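Local structure of aminotransferase (Bacillus subtilis, 6L1O) at residues 98-103 with 249-254; 204-209 with 232-237; 310-315 with 383-388. The protein acts as a pyridoxal-phosphate-dependent class I aminotransferase encoded in the operon for biosynthesis of the dipeptide antibiotic bacilysin. All blocks are in the same frame, centred on the assembly; numbering follows the deposited sequence.

Overall arrangement
Interactions 1 and 2 lie in one mixed seven-stranded sheet, the core of the large cofactor-binding domain, with centres about 8 Å apart. Strands 249-253 and 231-236 are neighbours in it, so strand 97-100 at one border is linked through them to strand 202-206, and both contacts reach the same PLP. Along the chain, interaction 2 is nested inside the loop closed by interaction 1, and interaction 3 comes after both. That last contact joins the ends of helices 289-313 and 374-385, its centre about 42 Å from that of interaction 1 and 36 Å from that of interaction 2. Two contacts therefore shape the cofactor site, while the third joins two helices far from the cofactor.

Interaction 1: 98-103 with 249-254; sequences ALFGGG and AFAVGN. With PLP (pyridoxal-5'-phosphate), chain E.
The Phe100 ring meets Ala251 at its edge, with Ala251 CB near the ring plane and 3.5 Å from Phe100 CE2, while Ala249 O and Phe250 C approach the ring obliquely. Val261 and Gln265 of helix 255-266 also touch this side chain. The Phe250 ring belongs to the opposite face of the sheet, where it meets the Tyr235 ring with planes about 15° apart. The two strands form the antiparallel border of the mixed sheet found in fold type I PLP enzymes. Ala98 and Ala251 make a hydrogen-bonded pair, as do Phe100 and Ala249; Leu99 and Phe250 form the non-hydrogen-bonded pair between them. In the bond from Phe100 N to Ala249 O, 2.8 Å long, the donor stands above the carbonyl plane. Phe250 CG sits between its backbone N and carbonyl carbon (chi1 58°); the ring leads away from strand 97-100, yet Phe250 CB stays 3.2 Å from Ala98 O. Beyond Phe100 an inverse gamma turn centred on Gly101 leads into helix 103-114. Ala249 CB packs against the Gly102-Gly103 peptide, 3.3 Å from Gly103 N. That same amide, Gly103 N, donates a 2.7 Å hydrogen bond to O2P of the PLP phosphate.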
loop_
_atom_site.group_PDB
_atom_site.type_symbol
_atom_site.label_atom_id
_atom_site.label_comp_id
_atom_site.label_asym_id
_atom_site.label_seq_id
_atom_site.Cartn_x
_atom_site.Cartn_y
_atom_site.Cartn_z
ATOM N N ALA B 98 -11.765 -8.569 1.145
ATOM C CA ALA B 98 -10.428 -8.220 0.771
ATOM C C ALA B 98 -9.867 -7.212 1.769
ATOM O O ALA B 98 -10.616 -6.385 2.253
ATOM C CB ALA B 98 -10.373 -7.646 -0.621
ATOM N N LEU B 99 -8.557 -7.312 2.039
ATOM C CA LEU B 99 -7.839 -6.417 2.960
ATOM C C LEU B 99 -7.091 -5.329 2.248
ATOM O O LEU B 99 -6.560 -5.523 1.150
ATOM C CB LEU B 99 -6.817 -7.231 3.785
ATOM C CG LEU B 99 -7.289 -8.569 4.321
ATOM C CD1 LEU B 99 -6.216 -9.249 5.142
ATOM C CD2 LEU B 99 -8.506 -8.340 5.166
ATOM N N PHE B 100 -6.978 -4.188 2.911
ATOM C CA PHE B 100 -6.300 -3.025 2.372
ATOM C C PHE B 100 -5.390 -2.389 3.440
ATOM O O PHE B 100 -5.693 -2.469 4.617
ATOM C CB PHE B 100 -7.338 -1.950 2.004
ATOM C CG PHE B 100 -8.229 -2.301 0.860
ATOM C CD1 PHE B 100 -7.696 -2.631 -0.370
ATOM C CD2 PHE B 100 -9.589 -2.317 1.015
ATOM C CE1 PHE B 100 -8.529 -2.933 -1.441
ATOM C CE2 PHE B 100 -10.426 -2.644 -0.039
ATOM C CZ PHE B 100 -9.877 -2.924 -1.283
ATOM N N GLY B 101 -4.339 -1.716 3.012
ATOM C CA GLY B 101 -3.521 -0.902 3.901
ATOM C C GLY B 101 -4.159 0.463 4.138
ATOM O O GLY B 101 -3.587 1.496 3.748
ATOM N N GLY B 102 -5.363 0.449 4.713
ATOM C CA GLY B 102 -6.132 1.667 5.023
ATOM C C GLY B 102 -7.160 1.993 3.952
ATOM O O GLY B 102 -7.047 1.581 2.800
ATOM N N GLY B 103 -8.202 2.697 4.349
ATOM C CA GLY B 103 -9.297 3.059 3.426
ATOM C C GLY B 103 -8.818 3.824 2.223
ATOM O O GLY B 103 -9.309 3.640 1.143
ATOM N N ALA B 249 -7.813 -1.630 6.644
ATOM C CA ALA B 249 -9.158 -1.500 6.176
ATOM C C ALA B 249 -9.549 -2.750 5.405
ATOM O O ALA B 249 -8.674 -3.569 5.059
ATOM C CB ALA B 249 -9.291 -0.234 5.314
ATOM N N PHE B 250 -10.843 -2.943 5.154
ATOM C CA PHE B 250 -11.234 -4.048 4.325
ATOM C C PHE B 250 -12.430 -3.695 3.489
ATOM O O PHE B 250 -13.109 -2.706 3.770
ATOM C CB PHE B 250 -11.449 -5.328 5.157
ATOM C CG PHE B 250 -12.488 -5.191 6.233
ATOM C CD1 PHE B 250 -13.855 -5.353 5.944
ATOM C CD2 PHE B 250 -12.126 -4.882 7.522
ATOM C CE1 PHE B 250 -14.824 -5.223 6.940
ATOM C CE2 PHE B 250 -13.086 -4.741 8.512
ATOM C CZ PHE B 250 -14.421 -4.930 8.235
ATOM N N ALA B 251 -12.626 -4.448 2.394
ATOM C CA ALA B 251 -13.867 -4.381 1.638
ATOM C C ALA B 251 -14.640 -5.653 1.802
ATOM O O ALA B 251 -14.038 -6.764 1.815
ATOM C CB ALA B 251 -13.644 -4.111 0.181
ATOM N N VAL B 252 -15.951 -5.513 1.945
ATOM C CA VAL B 252 -16.838 -6.666 1.946
ATOM C C VAL B 252 -17.910 -6.421 0.893
ATOM O O VAL B 252 -18.405 -5.290 0.757
ATOM C CB VAL B 252 -17.498 -6.936 3.292
ATOM C CG1 VAL B 252 -16.607 -7.741 4.175
ATOM C CG2 VAL B 252 -17.903 -5.632 3.994
ATOM N N GLY B 253 -18.240 -7.461 0.144
ATOM C CA GLY B 253 -19.341 -7.391 -0.815
ATOM C C GLY B 253 -19.198 -8.364 -1.984
ATOM O O GLY B 253 -18.727 -9.478 -1.812
ATOM N N ASN B 254 -19.609 -7.894 -3.144
ATOM C CA ASN B 254 -19.750 -8.697 -4.336
ATOM C C ASN B 254 -18.476 -9.458 -4.651
ATOM O O ASN B 254 -17.405 -8.851 -4.808
ATOM C CB ASN B 254 -20.071 -7.783 -5.492
ATOM C CG ASN B 254 -20.252 -8.540 -6.776
ATOM O OD1 ASN B 254 -19.278 -8.752 -7.489
ATOM N ND2 ASN B 254 -21.505 -8.977 -7.069
HETATM N N1 PLP E . -13.569 7.724 4.280
HETATM C C2 PLP E . -13.859 8.891 4.884
HETATM C C2A PLP E . -14.978 9.767 4.402
HETATM C C3 PLP E . -13.020 9.386 5.951
HETATM O O3 PLP E . -13.212 10.556 6.571
HETATM C C4 PLP E . -11.982 8.517 6.377
HETATM C C4A PLP E . -10.934 9.211 7.210
HETATM C C5 PLP E . -11.737 7.260 5.683
HETATM C C6 PLP E . -12.598 6.903 4.657
HETATM C C5A PLP E . -10.703 6.272 6.134
HETATM O O4P PLP E . -9.405 6.668 6.048
HETATM P P PLP E . -8.211 5.576 6.283
HETATM O O1P PLP E . -7.360 5.692 5.069
HETATM O O2P PLP E . -8.771 4.197 6.556
HETATM O O3P PLP E . -7.513 6.072 7.519
#

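Interaction 2: 204-209 with 232-237; sequences IHDFAY and AELYSF. With PLP (pyridoxal-5'-phosphate), chain E.
His205 and Glu233 run side by side, pointing the same way, from adjacent parallel strands of a beta-alpha-beta unit in the PLP-binding sheet. This is the tight part of the contact. His205 ND1 donates to the anti lone pair of Glu233 OE1, 2.7 Å away; that oxygen lies close to the imidazole plane although ring and carboxylate are turned 51° apart. Phe207 presses on the same carboxylate: its CG, anti to the backbone N (chi1 -154°), lies 3.5 Å from Glu233 OE1, which sits over one face of the ring, toward its rim, and Phe207 CD2 comes within 3.2 Å of Glu233 OE2. The buried carboxylate is further held by Tyr83 and Ser220 at OE2 and by the Phe221 amide at OE1. The direct backbone ladder ends with Phe207 N donating to Leu234 O.

Past that bond the strands stay close, but direct backbone bonds give way to buried water bridges. Water 1 donates to Asp206 OD1 and, weakly, to Leu234 O. Water 2 links Phe207 O to Ser236 N and sits 3.2 Å above the centre of the Tyr235 ring; water 3 spans Ala208 O and Ser236 O. This hydrated end borders the cofactor. Asp206 OD2, hydrogen-bonded to Tyr131 OH, lies 2.5 Å from PLP N1, the aspartate-pyridine pairing characteristic of this family. Tyr209 OH bonds PLP O3 at 2.6 Å, and Ser236 OG donates to PLP O2P at 2.5 Å.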
loop_
_atom_site.group_PDB
_atom_site.type_symbol
_atom_site.label_atom_id
_atom_site.label_comp_id
_atom_site.label_asym_id
_atom_site.label_seq_id
_atom_site.Cartn_x
_atom_site.Cartn_y
_atom_site.Cartn_z
ATOM N N ILE B 204 -19.829 1.753 -4.322
ATOM C CA ILE B 204 -18.914 1.607 -3.222
ATOM C C ILE B 204 -19.437 2.444 -2.079
ATOM O O ILE B 204 -19.525 3.677 -2.198
ATOM C CB ILE B 204 -17.456 2.021 -3.566
ATOM C CG1 ILE B 204 -16.852 1.120 -4.688
ATOM C CG2 ILE B 204 -16.527 1.988 -2.341
ATOM C CD1 ILE B 204 -16.985 -0.381 -4.442
ATOM N N HIS B 205 -19.757 1.785 -0.962
ATOM C CA HIS B 205 -20.193 2.565 0.189
ATOM C C HIS B 205 -19.047 2.714 1.172
ATOM O O HIS B 205 -18.454 1.699 1.581
ATOM C CB HIS B 205 -21.373 1.919 0.871
ATOM C CG HIS B 205 -21.846 2.679 2.064
ATOM N ND1 HIS B 205 -21.844 2.150 3.327
ATOM C CD2 HIS B 205 -22.248 3.955 2.190
ATOM C CE1 HIS B 205 -22.257 3.053 4.180
ATOM N NE2 HIS B 205 -22.511 4.160 3.514
ATOM N N ASP B 206 -18.760 3.943 1.553
ATOM C CA ASP B 206 -17.650 4.256 2.432
ATOM C C ASP B 206 -18.246 4.266 3.871
ATOM O O ASP B 206 -18.984 5.195 4.244
ATOM C CB ASP B 206 -17.027 5.601 2.032
ATOM C CG ASP B 206 -15.787 5.968 2.828
ATOM O OD1 ASP B 206 -15.458 5.285 3.827
ATOM O OD2 ASP B 206 -15.125 6.971 2.460
ATOM N N PHE B 207 -17.905 3.257 4.653
ATOM C CA PHE B 207 -18.486 3.057 5.959
ATOM C C PHE B 207 -17.468 3.382 7.082
ATOM O O PHE B 207 -17.504 2.802 8.141
ATOM C CB PHE B 207 -19.046 1.617 6.048
ATOM C CG PHE B 207 -20.173 1.403 7.010
ATOM C CD1 PHE B 207 -21.096 2.391 7.298
ATOM C CD2 PHE B 207 -20.382 0.130 7.577
ATOM C CE1 PHE B 207 -22.164 2.166 8.116
ATOM C CE2 PHE B 207 -21.484 -0.109 8.410
ATOM C CZ PHE B 207 -22.387 0.903 8.678
ATOM N N ALA B 208 -16.635 4.394 6.849
ATOM C CA ALA B 208 -15.599 4.796 7.782
ATOM C C ALA B 208 -16.123 5.186 9.162
ATOM O O ALA B 208 -15.436 4.966 10.150
ATOM C CB ALA B 208 -14.795 5.926 7.225
ATOM N N TYR B 209 -17.364 5.705 9.224
ATOM C CA TYR B 209 -17.938 6.181 10.484
ATOM C C TYR B 209 -19.077 5.276 10.925
ATOM O O TYR B 209 -19.960 5.669 11.749
ATOM C CB TYR B 209 -18.365 7.678 10.367
ATOM C CG TYR B 209 -17.225 8.565 10.016
ATOM C CD1 TYR B 209 -16.345 9.060 11.021
ATOM C CD2 TYR B 209 -16.916 8.876 8.691
ATOM C CE1 TYR B 209 -15.266 9.816 10.691
ATOM C CE2 TYR B 209 -15.834 9.645 8.371
ATOM C CZ TYR B 209 -15.006 10.112 9.375
ATOM O OH TYR B 209 -13.916 10.843 9.091
ATOM N N ALA B 232 -19.989 -2.971 -2.924
ATOM C CA ALA B 232 -19.134 -3.407 -1.818
ATOM C C ALA B 232 -19.075 -2.272 -0.818
ATOM O O ALA B 232 -19.375 -1.115 -1.178
ATOM C CB ALA B 232 -17.742 -3.726 -2.309
ATOM N N GLU B 233 -18.701 -2.610 0.404
ATOM C CA GLU B 233 -18.615 -1.615 1.472
ATOM C C GLU B 233 -17.166 -1.601 1.974
ATOM O O GLU B 233 -16.577 -2.650 2.170
ATOM C CB GLU B 233 -19.588 -1.957 2.572
ATOM C CG GLU B 233 -19.568 -1.039 3.772
ATOM C CD GLU B 233 -20.851 -1.194 4.582
ATOM O OE1 GLU B 233 -21.796 -0.364 4.401
ATOM O OE2 GLU B 233 -20.897 -2.164 5.350
ATOM N N LEU B 234 -16.623 -0.394 2.132
ATOM C CA LEU B 234 -15.310 -0.167 2.629
ATOM C C LEU B 234 -15.394 0.167 4.121
ATOM O O LEU B 234 -16.031 1.159 4.497
ATOM C CB LEU B 234 -14.626 0.970 1.864
ATOM C CG LEU B 234 -13.167 1.301 2.226
ATOM C CD1 LEU B 234 -12.223 0.188 1.865
ATOM C CD2 LEU B 234 -12.709 2.559 1.558
ATOM N N TYR B 235 -14.734 -0.635 4.929
ATOM C CA TYR B 235 -14.702 -0.512 6.378
ATOM C C TYR B 235 -13.260 -0.216 6.818
ATOM O O TYR B 235 -12.356 -0.965 6.455
ATOM C CB TYR B 235 -15.205 -1.788 7.070
ATOM C CG TYR B 235 -15.499 -1.569 8.560
ATOM C CD1 TYR B 235 -16.775 -1.182 8.997
ATOM C CD2 TYR B 235 -14.477 -1.529 9.487
ATOM C CE1 TYR B 235 -17.039 -0.916 10.341
ATOM C CE2 TYR B 235 -14.726 -1.237 10.822
ATOM C CZ TYR B 235 -16.028 -0.931 11.247
ATOM O OH TYR B 235 -16.239 -0.622 12.588
ATOM N N SER B 236 -13.058 0.854 7.575
ATOM C CA SER B 236 -11.725 1.217 8.122
ATOM C C SER B 236 -11.573 0.950 9.633
ATOM O O SER B 236 -12.503 1.128 10.415
ATOM C CB SER B 236 -11.449 2.690 7.833
ATOM O OG SER B 236 -10.173 3.070 8.361
ATOM N N PHE B 237 -10.362 0.600 10.055
ATOM C CA PHE B 237 -10.071 0.486 11.463
ATOM C C PHE B 237 -9.819 1.866 12.089
ATOM O O PHE B 237 -9.835 1.985 13.286
ATOM C CB PHE B 237 -8.873 -0.462 11.684
ATOM C CG PHE B 237 -9.223 -1.925 11.515
ATOM C CD1 PHE B 237 -9.541 -2.730 12.577
ATOM C CD2 PHE B 237 -9.252 -2.464 10.237
ATOM C CE1 PHE B 237 -9.930 -4.069 12.380
ATOM C CE2 PHE B 237 -9.590 -3.788 10.027
ATOM C CZ PHE B 237 -9.975 -4.586 11.091
HETATM N N1 PLP E . -13.569 7.724 4.280
HETATM C C2 PLP E . -13.859 8.891 4.884
HETATM C C2A PLP E . -14.978 9.767 4.402
HETATM C C3 PLP E . -13.020 9.386 5.951
HETATM O O3 PLP E . -13.212 10.556 6.571
HETATM C C4 PLP E . -11.982 8.517 6.377
HETATM C C4A PLP E . -10.934 9.211 7.210
HETATM C C5 PLP E . -11.737 7.260 5.683
HETATM C C6 PLP E . -12.598 6.903 4.657
HETATM C C5A PLP E . -10.703 6.272 6.134
HETATM O O4P PLP E . -9.405 6.668 6.048
HETATM P P PLP E . -8.211 5.576 6.283
HETATM O O1P PLP E . -7.360 5.692 5.069
HETATM O O2P PLP E . -8.771 4.197 6.556
HETATM O O3P PLP E . -7.513 6.072 7.519
HETATM O O HOH W 1 -13.901 3.620 5.078
HETATM O O HOH W 2 -15.165 1.862 9.137
HETATM O O HOH W 3 -13.202 3.573 11.125
#

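Interaction 3: 310-315 with 383-388; sequences EKELGW and RIQKLN
Gln385 reaches Glu312 with CG anti to its backbone N (chi1 -159°) and an extended chain beyond, so that the amide is carried across to the last turn of helix 289-313. Glu312 instead folds at chi2, which turns CD back; its OE1 lies beside the incoming amide. The two side chains cross at a slant, their amide and carboxylate planes 58° apart. Gln385 NE2 donates to Glu312 OE1 over 2.8 Å, approaching from above the carboxylate plane, and to the backbone Glu312 O over 3.2 Å. The second bond is the longer but the straighter, at 165°, and its acceptor lies in the amide plane; the two acceptors lie well apart around NE2, consistent with each taking its own N-H.

Next to these bonds is an apolar layer. Leu313 crosses Ile384 at about a right angle: Leu313 CD2 lies 3.8 Å from Ile384 CG2 and 3.4 Å from Gln385 N, tucked against the backbone of helix 374-385. Ile384 CD1 then reaches the edge of the Trp315 indole, 4.4 Å from Trp315 CZ3. Phe391 stacks on Trp315 and also touches Leu313 and Ile384. Trp315, which is buried, hydrogen-bonds Glu329 O through NE1.

The arrangement joins the last turn of helix 289-313 to the end region of helix 374-385, well away from the cofactor, with Gly314 leaving the first helix at positive phi. Glu312 and Gln385 are exposed, whereas Ile384 and Trp315 are buried. The neutral amide of Gln385, bonded to both the carboxylate and the carbonyl of Glu312, probably offsets the closeness of two electron-rich oxygens without adding a charge.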
loop_
_atom_site.group_PDB
_atom_site.type_symbol
_atom_site.label_atom_id
_atom_site.label_comp_id
_atom_site.label_asym_id
_atom_site.label_seq_id
_atom_site.Cartn_x
_atom_site.Cartn_y
_atom_site.Cartn_z
ATOM N N GLU B 310 -23.254 28.229 21.136
ATOM C CA GLU B 310 -24.519 28.957 21.152
ATOM C C GLU B 310 -24.532 30.042 22.263
ATOM O O GLU B 310 -24.777 31.209 21.956
ATOM C CB GLU B 310 -25.705 28.029 21.305
ATOM C CG GLU B 310 -27.033 28.777 21.153
ATOM C CD GLU B 310 -28.193 27.900 20.696
ATOM O OE1 GLU B 310 -28.143 26.664 20.897
ATOM O OE2 GLU B 310 -29.170 28.447 20.124
ATOM N N LYS B 311 -24.196 29.650 23.503
ATOM C CA LYS B 311 -24.186 30.544 24.636
ATOM C C LYS B 311 -23.179 31.644 24.515
ATOM O O LYS B 311 -23.523 32.809 24.795
ATOM C CB LYS B 311 -23.930 29.795 25.977
ATOM N N GLU B 312 -21.944 31.301 24.138
ATOM C CA GLU B 312 -20.847 32.232 24.161
ATOM C C GLU B 312 -20.728 33.088 22.898
ATOM O O GLU B 312 -20.345 34.263 22.952
ATOM C CB GLU B 312 -19.529 31.534 24.438
ATOM C CG GLU B 312 -19.455 30.855 25.794
ATOM C CD GLU B 312 -19.645 31.809 26.972
ATOM O OE1 GLU B 312 -18.877 32.801 27.076
ATOM O OE2 GLU B 312 -20.569 31.567 27.785
ATOM N N LEU B 313 -21.011 32.486 21.769
ATOM C CA LEU B 313 -20.779 33.155 20.463
ATOM C C LEU B 313 -22.066 33.546 19.798
ATOM O O LEU B 313 -22.038 34.343 18.846
ATOM C CB LEU B 313 -19.991 32.251 19.526
ATOM C CG LEU B 313 -18.679 31.711 20.024
ATOM C CD1 LEU B 313 -18.102 30.690 19.043
ATOM C CD2 LEU B 313 -17.695 32.834 20.271
ATOM N N GLY B 314 -23.192 32.969 20.231
ATOM C CA GLY B 314 -24.421 33.078 19.447
ATOM C C GLY B 314 -24.373 32.295 18.133
ATOM O O GLY B 314 -25.100 32.595 17.190
ATOM N N TRP B 315 -23.506 31.270 18.082
ATOM C CA TRP B 315 -23.318 30.429 16.873
ATOM C C TRP B 315 -24.127 29.134 16.982
ATOM O O TRP B 315 -23.696 28.185 17.633
ATOM C CB TRP B 315 -21.836 30.117 16.668
ATOM C CG TRP B 315 -21.458 29.597 15.300
ATOM C CD1 TRP B 315 -22.294 29.428 14.225
ATOM C CD2 TRP B 315 -20.163 29.258 14.857
ATOM N NE1 TRP B 315 -21.575 28.978 13.134
ATOM C CE2 TRP B 315 -20.264 28.877 13.496
ATOM C CE3 TRP B 315 -18.895 29.229 15.470
ATOM C CZ2 TRP B 315 -19.180 28.461 12.764
ATOM C CZ3 TRP B 315 -17.798 28.792 14.717
ATOM C CH2 TRP B 315 -17.959 28.426 13.382
ATOM N N ARG B 383 -11.294 31.996 22.231
ATOM C CA ARG B 383 -10.540 32.799 21.278
ATOM C C ARG B 383 -11.436 33.474 20.249
ATOM O O ARG B 383 -11.223 34.639 19.905
ATOM C CB ARG B 383 -9.472 31.974 20.588
ATOM C CG ARG B 383 -8.389 31.464 21.515
ATOM C CD ARG B 383 -7.423 30.665 20.727
ATOM N NE ARG B 383 -6.356 30.112 21.526
ATOM C CZ ARG B 383 -5.278 29.552 21.029
ATOM N NH1 ARG B 383 -5.133 29.451 19.691
ATOM N NH2 ARG B 383 -4.379 29.050 21.849
ATOM N N ILE B 384 -12.448 32.753 19.788
ATOM C CA ILE B 384 -13.336 33.265 18.780
ATOM C C ILE B 384 -14.236 34.358 19.348
ATOM O O ILE B 384 -14.631 35.290 18.634
ATOM C CB ILE B 384 -14.161 32.128 18.146
ATOM C CG1 ILE B 384 -13.234 31.224 17.325
ATOM C CG2 ILE B 384 -15.293 32.662 17.270
ATOM C CD1 ILE B 384 -13.998 30.120 16.540
ATOM N N GLN B 385 -14.593 34.226 20.622
ATOM C CA GLN B 385 -15.392 35.229 21.287
ATOM C C GLN B 385 -14.807 36.645 21.162
ATOM O O GLN B 385 -15.545 37.588 20.967
ATOM C CB GLN B 385 -15.560 34.899 22.749
ATOM C CG GLN B 385 -16.758 35.591 23.351
ATOM C CD GLN B 385 -16.913 35.193 24.804
ATOM O OE1 GLN B 385 -15.935 35.223 25.557
ATOM N NE2 GLN B 385 -18.117 34.783 25.195
ATOM N N LYS B 386 -13.485 36.757 21.244
ATOM C CA LYS B 386 -12.816 38.041 21.143
ATOM C C LYS B 386 -13.045 38.708 19.783
ATOM O O LYS B 386 -12.962 39.923 19.685
ATOM C CB LYS B 386 -11.321 37.886 21.434
ATOM C CG LYS B 386 -11.036 37.471 22.872
ATOM C CD LYS B 386 -9.560 37.264 23.149
ATOM C CE LYS B 386 -9.051 36.024 22.426
ATOM N NZ LYS B 386 -7.676 35.630 22.816
ATOM N N LEU B 387 -13.335 37.919 18.744
ATOM C CA LEU B 387 -13.503 38.444 17.378
ATOM C C LEU B 387 -14.785 39.219 17.189
ATOM O O LEU B 387 -14.894 40.028 16.272
ATOM C CB LEU B 387 -13.445 37.304 16.356
ATOM C CG LEU B 387 -12.184 36.445 16.347
ATOM C CD1 LEU B 387 -12.185 35.533 15.131
ATOM C CD2 LEU B 387 -10.972 37.331 16.319
ATOM N N ASN B 388 -15.772 38.912 18.006
ATOM C CA ASN B 388 -17.075 39.567 17.961
ATOM C C ASN B 388 -17.785 39.418 16.597
ATOM O O ASN B 388 -18.387 40.351 16.089
ATOM C CB ASN B 388 -16.906 41.041 18.340
ATOM C CG ASN B 388 -18.225 41.708 18.655
ATOM O OD1 ASN B 388 -18.778 42.472 17.840
ATOM N ND2 ASN B 388 -18.751 41.418 19.832
#